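Local coordinates for protein dihydropteridine reductase (Caenorhabditis elegans, PDB 1OOE) that probably reduces quinonoid dihydrobiopterin to tetrahydrobiopterin with NADH or NADPH, as a homodimeric member of the short-chain dehydrogenase/reductase family, at residues A[98-110]-A[142-154]. Sequence-based numbering, arbitrary orientation.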
ATOM      1  N   ASP A  98       1.026  -6.869   8.231  1.00 10.71           N
ATOM      2  CA  ASP A  98       0.376  -5.934   9.148  1.00 11.28           C
ATOM      3  C   ASP A  98       1.426  -5.035   9.804  1.00 11.04           C
ATOM      4  O   ASP A  98       1.269  -3.812   9.862  1.00  9.88           O
ATOM      5  CB  ASP A  98      -0.400  -6.723  10.211  1.00 10.75           C
ATOM      6  CG  ASP A  98      -1.107  -5.834  11.216  1.00 12.94           C
ATOM      7  OD1 ASP A  98      -1.981  -5.038  10.809  1.00 10.77           O
ATOM      8  OD2 ASP A  98      -0.789  -5.945  12.421  1.00 15.78           O
ATOM      9  N   LEU A  99       2.506  -5.643  10.285  1.00 10.73           N
ATOM     10  CA  LEU A  99       3.573  -4.882  10.921  1.00 10.97           C
ATOM     11  C   LEU A  99       4.199  -3.882   9.956  1.00 11.17           C
ATOM     12  O   LEU A  99       4.576  -2.777  10.354  1.00 11.83           O
ATOM     13  CB  LEU A  99       4.659  -5.822  11.452  1.00 12.33           C
ATOM     14  CG  LEU A  99       4.286  -6.698  12.652  1.00 15.64           C
ATOM     15  CD1 LEU A  99       5.425  -7.667  12.941  1.00 17.98           C
ATOM     16  CD2 LEU A  99       4.014  -5.824  13.869  1.00 17.00           C
ATOM     17  N   MET A 100       4.318  -4.268   8.688  1.00  9.36           N
ATOM     18  CA  MET A 100       4.919  -3.385   7.694  1.00  9.58           C
ATOM     19  C   MET A 100       4.045  -2.186   7.335  1.00  9.91           C
ATOM     20  O   MET A 100       4.560  -1.103   7.060  1.00 11.36           O
ATOM     21  CB  MET A 100       5.304  -4.179   6.443  1.00 10.82           C
ATOM     22  CG  MET A 100       6.467  -5.137   6.686  1.00 10.53           C
ATOM     23  SD  MET A 100       7.955  -4.306   7.334  1.00 13.52           S
ATOM     24  CE  MET A 100       7.729  -4.471   9.123  1.00 10.69           C
ATOM     25  N   ILE A 101       2.728  -2.367   7.332  1.00 10.16           N
ATOM     26  CA  ILE A 101       1.840  -1.244   7.042  1.00  8.90           C
ATOM     27  C   ILE A 101       1.967  -0.274   8.218  1.00 10.66           C
ATOM     28  O   ILE A 101       2.130   0.937   8.031  1.00 10.33           O
ATOM     29  CB  ILE A 101       0.362  -1.691   6.926  1.00  9.26           C
ATOM     30  CG1 ILE A 101       0.160  -2.538   5.662  1.00  9.73           C
ATOM     31  CG2 ILE A 101      -0.560  -0.468   6.930  1.00  9.48           C
ATOM     32  CD1 ILE A 101       0.254  -1.773   4.353  1.00 10.47           C
ATOM     33  N   LYS A 102       1.904  -0.819   9.429  1.00 10.75           N
ATOM     34  CA  LYS A 102       2.004  -0.015  10.645  1.00 11.00           C
ATOM     35  C   LYS A 102       3.321   0.743  10.769  1.00 13.43           C
ATOM     36  O   LYS A 102       3.355   1.865  11.280  1.00 15.08           O
ATOM     37  CB  LYS A 102       1.802  -0.902  11.880  1.00 12.18           C
ATOM     38  CG  LYS A 102       0.365  -1.365  12.066  1.00 10.39           C
ATOM     39  CD  LYS A 102       0.234  -2.451  13.130  1.00 13.24           C
ATOM     40  CE  LYS A 102      -1.231  -2.740  13.415  1.00 13.32           C
ATOM     41  NZ  LYS A 102      -1.423  -3.979  14.231  1.00 15.49           N
ATOM     42  N   GLN A 103       4.405   0.142  10.291  1.00 13.25           N
ATOM     43  CA  GLN A 103       5.716   0.770  10.385  1.00 13.44           C
ATOM     44  C   GLN A 103       6.056   1.789   9.295  1.00 12.44           C
ATOM     45  O   GLN A 103       6.622   2.840   9.594  1.00 13.33           O
ATOM     46  CB  GLN A 103       6.799  -0.311  10.440  1.00 16.82           C
ATOM     47  CG  GLN A 103       6.882  -1.010  11.791  1.00 18.20           C
ATOM     48  CD  GLN A 103       7.851  -2.177  11.790  1.00 20.74           C
ATOM     49  OE1 GLN A 103       8.934  -2.099  11.215  1.00 21.89           O
ATOM     50  NE2 GLN A 103       7.467  -3.264  12.450  1.00 21.66           N
ATOM     51  N   SER A 104       5.715   1.487   8.045  1.00 12.14           N
ATOM     52  CA  SER A 104       6.016   2.387   6.930  1.00  9.50           C
ATOM     53  C   SER A 104       4.867   3.280   6.463  1.00  9.34           C
ATOM     54  O   SER A 104       5.066   4.468   6.204  1.00  9.55           O
ATOM     55  CB  SER A 104       6.527   1.586   5.727  1.00 12.37           C
ATOM     56  OG  SER A 104       7.831   1.081   5.960  1.00 13.82           O
ATOM     57  N   VAL A 105       3.672   2.711   6.343  1.00  8.19           N
ATOM     58  CA  VAL A 105       2.524   3.475   5.868  1.00  6.85           C
ATOM     59  C   VAL A 105       1.919   4.413   6.910  1.00  7.86           C
ATOM     60  O   VAL A 105       1.626   5.566   6.606  1.00  7.54           O
ATOM     61  CB  VAL A 105       1.425   2.534   5.319  1.00  7.28           C
ATOM     62  CG1 VAL A 105       0.223   3.345   4.850  1.00 10.37           C
ATOM     63  CG2 VAL A 105       1.982   1.717   4.158  1.00  8.90           C
ATOM     64  N   TRP A 106       1.728   3.933   8.133  1.00  8.47           N
ATOM     65  CA  TRP A 106       1.151   4.785   9.174  1.00  8.89           C
ATOM     66  C   TRP A 106       2.001   6.039   9.397  1.00  7.75           C
ATOM     67  O   TRP A 106       1.481   7.158   9.414  1.00  8.20           O
ATOM     68  CB  TRP A 106       1.036   4.018  10.494  1.00  8.95           C
ATOM     69  CG  TRP A 106      -0.084   3.005  10.559  1.00 10.40           C
ATOM     70  CD1 TRP A 106      -0.686   2.366   9.511  1.00  9.84           C
ATOM     71  CD2 TRP A 106      -0.687   2.481  11.749  1.00 10.58           C
ATOM     72  NE1 TRP A 106      -1.626   1.472   9.978  1.00 10.54           N
ATOM     73  CE2 TRP A 106      -1.646   1.524  11.348  1.00 10.11           C
ATOM     74  CE3 TRP A 106      -0.507   2.726  13.118  1.00 11.10           C
ATOM     75  CZ2 TRP A 106      -2.425   0.809  12.272  1.00  9.79           C
ATOM     76  CZ3 TRP A 106      -1.283   2.013  14.036  1.00  9.97           C
ATOM     77  CH2 TRP A 106      -2.228   1.067  13.603  1.00 11.31           C
ATOM     78  N   SER A 107       3.305   5.844   9.566  1.00  8.73           N
ATOM     79  CA  SER A 107       4.228   6.953   9.803  1.00  8.95           C
ATOM     80  C   SER A 107       4.310   7.927   8.635  1.00  8.95           C
ATOM     81  O   SER A 107       4.227   9.144   8.826  1.00  8.78           O
ATOM     82  CB  SER A 107       5.625   6.410  10.131  1.00  9.18           C
ATOM     83  OG  SER A 107       6.103   5.559   9.101  1.00  9.89           O
ATOM     84  N   SER A 108       4.467   7.399   7.424  1.00  9.30           N
ATOM     85  CA  SER A 108       4.554   8.252   6.244  1.00  7.87           C
ATOM     86  C   SER A 108       3.315   9.117   6.101  1.00  6.88           C
ATOM     87  O   SER A 108       3.412  10.290   5.769  1.00  7.11           O
ATOM     88  CB  SER A 108       4.719   7.407   4.977  1.00  7.13           C
ATOM     89  OG  SER A 108       5.958   6.730   4.978  1.00  8.40           O
ATOM     90  N   ALA A 109       2.150   8.528   6.348  1.00  8.42           N
ATOM     91  CA  ALA A 109       0.895   9.262   6.228  1.00  8.16           C
ATOM     92  C   ALA A 109       0.761  10.345   7.292  1.00  8.72           C
ATOM     93  O   ALA A 109       0.299  11.444   7.000  1.00  8.76           O
ATOM     94  CB  ALA A 109      -0.277   8.304   6.313  1.00  8.93           C
ATOM     95  N   ILE A 110       1.141  10.034   8.528  1.00  7.83           N
ATOM     96  CA  ILE A 110       1.051  11.024   9.598  1.00  9.60           C
ATOM     97  C   ILE A 110       2.077  12.130   9.350  1.00  9.35           C
ATOM     98  O   ILE A 110       1.817  13.303   9.627  1.00 10.00           O
ATOM     99  CB  ILE A 110       1.260  10.369  10.989  1.00  9.87           C
ATOM    100  CG1 ILE A 110       0.089   9.424  11.278  1.00  9.06           C
ATOM    101  CG2 ILE A 110       1.346  11.442  12.076  1.00  9.25           C
ATOM    102  CD1 ILE A 110       0.194   8.664  12.583  1.00 11.59           C
ATOM    103  N   GLY A 142       4.808  -8.460   2.138  1.00  9.89           N
ATOM    104  CA  GLY A 142       4.252  -7.395   2.962  1.00 10.06           C
ATOM    105  C   GLY A 142       5.084  -6.125   2.905  1.00 10.09           C
ATOM    106  O   GLY A 142       4.552  -5.021   2.747  1.00  9.88           O
ATOM    107  N   TYR A 143       6.395  -6.279   3.041  1.00  8.64           N
ATOM    108  CA  TYR A 143       7.304  -5.138   2.984  1.00  9.77           C
ATOM    109  C   TYR A 143       7.119  -4.460   1.629  1.00  9.96           C
ATOM    110  O   TYR A 143       7.003  -3.235   1.539  1.00  8.28           O
ATOM    111  CB  TYR A 143       8.749  -5.620   3.133  1.00  9.22           C
ATOM    112  CG  TYR A 143       9.781  -4.512   3.132  1.00  7.82           C
ATOM    113  CD1 TYR A 143       9.882  -3.624   4.203  1.00  9.16           C
ATOM    114  CD2 TYR A 143      10.664  -4.365   2.066  1.00  6.45           C
ATOM    115  CE1 TYR A 143      10.845  -2.616   4.210  1.00  9.35           C
ATOM    116  CE2 TYR A 143      11.629  -3.363   2.060  1.00  8.94           C
ATOM    117  CZ  TYR A 143      11.715  -2.494   3.139  1.00  9.61           C
ATOM    118  OH  TYR A 143      12.682  -1.512   3.146  1.00 10.29           O
ATOM    119  N   GLY A 144       7.088  -5.270   0.574  1.00 10.05           N
ATOM    120  CA  GLY A 144       6.918  -4.739  -0.768  1.00 10.73           C
ATOM    121  C   GLY A 144       5.647  -3.926  -0.927  1.00  9.47           C
ATOM    122  O   GLY A 144       5.688  -2.823  -1.476  1.00 10.27           O
ATOM    123  N   MET A 145       4.525  -4.472  -0.456  1.00  9.44           N
ATOM    124  CA  MET A 145       3.218  -3.808  -0.530  1.00 10.74           C
ATOM    125  C   MET A 145       3.206  -2.474   0.194  1.00  7.95           C
ATOM    126  O   MET A 145       2.734  -1.464  -0.334  1.00  8.77           O
ATOM    127  CB  MET A 145       2.131  -4.655   0.129  1.00 13.76           C
ATOM    128  CG  MET A 145       1.747  -5.922  -0.567  1.00 19.12           C
ATOM    129  SD  MET A 145       0.139  -6.391   0.075  1.00 13.79           S
ATOM    130  CE  MET A 145       0.551  -7.037   1.679  1.00 15.22           C
ATOM    131  N   ALA A 146       3.681  -2.508   1.435  1.00  8.30           N
ATOM    132  CA  ALA A 146       3.725  -1.328   2.287  1.00  8.20           C
ATOM    133  C   ALA A 146       4.533  -0.217   1.640  1.00  8.22           C
ATOM    134  O   ALA A 146       4.079   0.926   1.557  1.00  7.33           O
ATOM    135  CB  ALA A 146       4.325  -1.689   3.647  1.00  8.55           C
ATOM    136  N   LYS A 147       5.732  -0.552   1.173  1.00  7.63           N
ATOM    137  CA  LYS A 147       6.579   0.452   0.549  1.00  7.64           C
ATOM    138  C   LYS A 147       6.020   0.945  -0.787  1.00  7.64           C
ATOM    139  O   LYS A 147       6.210   2.107  -1.142  1.00  7.55           O
ATOM    140  CB  LYS A 147       8.006  -0.088   0.389  1.00  7.20           C
ATOM    141  CG  LYS A 147       8.750  -0.238   1.717  1.00  6.62           C
ATOM    142  CD  LYS A 147       9.058   1.125   2.345  1.00  7.52           C
ATOM    143  CE  LYS A 147       9.971   0.989   3.557  1.00  7.37           C
ATOM    144  NZ  LYS A 147      10.386   2.325   4.092  1.00  8.68           N
ATOM    145  N   ALA A 148       5.325   0.083  -1.528  1.00  6.57           N
ATOM    146  CA  ALA A 148       4.739   0.509  -2.799  1.00  6.96           C
ATOM    147  C   ALA A 148       3.675   1.562  -2.502  1.00  7.58           C
ATOM    148  O   ALA A 148       3.492   2.501  -3.277  1.00  7.51           O
ATOM    149  CB  ALA A 148       4.112  -0.680  -3.540  1.00  7.79           C
ATOM    150  N   ALA A 149       2.975   1.406  -1.381  1.00  8.27           N
ATOM    151  CA  ALA A 149       1.951   2.375  -1.006  1.00  6.27           C
ATOM    152  C   ALA A 149       2.625   3.714  -0.716  1.00  6.60           C
ATOM    153  O   ALA A 149       2.102   4.764  -1.092  1.00  7.29           O
ATOM    154  CB  ALA A 149       1.172   1.894   0.221  1.00  7.72           C
ATOM    155  N   VAL A 150       3.786   3.681  -0.060  1.00  6.68           N
ATOM    156  CA  VAL A 150       4.509   4.917   0.248  1.00  6.23           C
ATOM    157  C   VAL A 150       4.956   5.581  -1.057  1.00  6.05           C
ATOM    158  O   VAL A 150       4.909   6.803  -1.186  1.00  6.79           O
ATOM    159  CB  VAL A 150       5.742   4.656   1.159  1.00  5.30           C
ATOM    160  CG1 VAL A 150       6.562   5.944   1.324  1.00  6.95           C
ATOM    161  CG2 VAL A 150       5.279   4.172   2.527  1.00  7.43           C
ATOM    162  N   HIS A 151       5.384   4.779  -2.027  1.00  7.44           N
ATOM    163  CA  HIS A 151       5.801   5.334  -3.312  1.00  7.15           C
ATOM    164  C   HIS A 151       4.601   6.007  -3.991  1.00  5.66           C
ATOM    165  O   HIS A 151       4.741   7.078  -4.582  1.00  6.08           O
ATOM    166  CB  HIS A 151       6.366   4.240  -4.224  1.00  8.25           C
ATOM    167  CG  HIS A 151       7.684   3.688  -3.770  1.00  8.62           C
ATOM    168  ND1 HIS A 151       8.400   2.771  -4.511  1.00  9.89           N
ATOM    169  CD2 HIS A 151       8.412   3.919  -2.652  1.00  8.25           C
ATOM    170  CE1 HIS A 151       9.512   2.460  -3.869  1.00  7.87           C
ATOM    171  NE2 HIS A 151       9.545   3.144  -2.737  1.00  8.17           N
ATOM    172  N   HIS A 152       3.423   5.395  -3.904  1.00  6.43           N
ATOM    173  CA  HIS A 152       2.248   5.993  -4.532  1.00  7.08           C
ATOM    174  C   HIS A 152       1.846   7.275  -3.805  1.00  8.06           C
ATOM    175  O   HIS A 152       1.482   8.272  -4.439  1.00  6.54           O
ATOM    176  CB  HIS A 152       1.063   5.021  -4.561  1.00  6.46           C
ATOM    177  CG  HIS A 152      -0.074   5.515  -5.397  1.00  5.97           C
ATOM    178  ND1 HIS A 152      -1.075   6.320  -4.893  1.00  6.84           N
ATOM    179  CD2 HIS A 152      -0.295   5.430  -6.730  1.00  7.86           C
ATOM    180  CE1 HIS A 152      -1.858   6.714  -5.883  1.00  5.54           C
ATOM    181  NE2 HIS A 152      -1.406   6.190  -7.008  1.00  5.80           N
ATOM    182  N   LEU A 153       1.928   7.241  -2.477  1.00  7.01           N
ATOM    183  CA  LEU A 153       1.597   8.396  -1.646  1.00  7.38           C
ATOM    184  C   LEU A 153       2.455   9.570  -2.093  1.00  8.68           C
ATOM    185  O   LEU A 153       1.990  10.708  -2.182  1.00  7.15           O
ATOM    186  CB  LEU A 153       1.878   8.076  -0.174  1.00  7.12           C
ATOM    187  CG  LEU A 153       1.890   9.242   0.824  1.00  7.91           C
ATOM    188  CD1 LEU A 153       0.538   9.927   0.855  1.00  9.50           C
ATOM    189  CD2 LEU A 153       2.243   8.723   2.200  1.00  8.15           C
ATOM    190  N   THR A 154       3.720   9.279  -2.371  1.00  6.28           N
ATOM    191  CA  THR A 154       4.652  10.297  -2.826  1.00  7.87           C
ATOM    192  C   THR A 154       4.150  10.974  -4.099  1.00  7.87           C
ATOM    193  O   THR A 154       4.179  12.206  -4.213  1.00  8.38           O
ATOM    194  CB  THR A 154       6.037   9.671  -3.079  1.00  7.71           C
ATOM    195  OG1 THR A 154       6.547   9.163  -1.840  1.00  7.21           O
ATOM    196  CG2 THR A 154       7.009  10.707  -3.635  1.00  8.56           C
TER
HETATM  197  O   HOH W   1       8.389   4.207   4.863  1.00 10.12           O
HETATM  198  O   HOH W   2       9.996   1.928   7.138  1.00 22.78           O
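Ala146 packs its CB against the carbonyl of Met100, 3.5 Å from Met100 O, where two neighbouring helices of the Rossmann-type short-chain dehydrogenase fold come together. Segments 98-110 and 142-154 of helices 93-118 and 141-158 run roughly the same way, their axes 8.2 Å apart at closest and crossing at -29°, and the small alanine lets the backbones approach closely. Ile101 CD1 lies against Ala146 CA and CB, while Val105 CG2, beside its own backbone N, reaches 3.4 Å from Ala146 O and also meets Ala149 CB. Met100 bends at chi2 (-56°) to carry its sulfur to the Tyr143 ring, a Met-aromatic contact made in the ring plane, Met100 SD 3.7 Å from Tyr143 CD1.

Lys147 NZ donates to the carbonyls of Thr128 and Gly129 and to two waters that link it to Ser104 OG; one lies 2.6 Å from Ser104 OG, and the other bonds that hydroxyl weakly.

Farther along, Val150 CG2 meets Ser108 OG at 3.6 Å, and Ser104 O accepts from both Ser108 N and Ser108 OG. With an alanine here, Ser104 O would probably keep just the backbone bond of the two, and Val150 CG2 would lose its hydroxyl neighbour. The Ser108 OG bond is 2.7 Å long to Ser104 O and nearly in line with the carbonyl at 162°, while Leu153 CD2 lies on Ser108 CB.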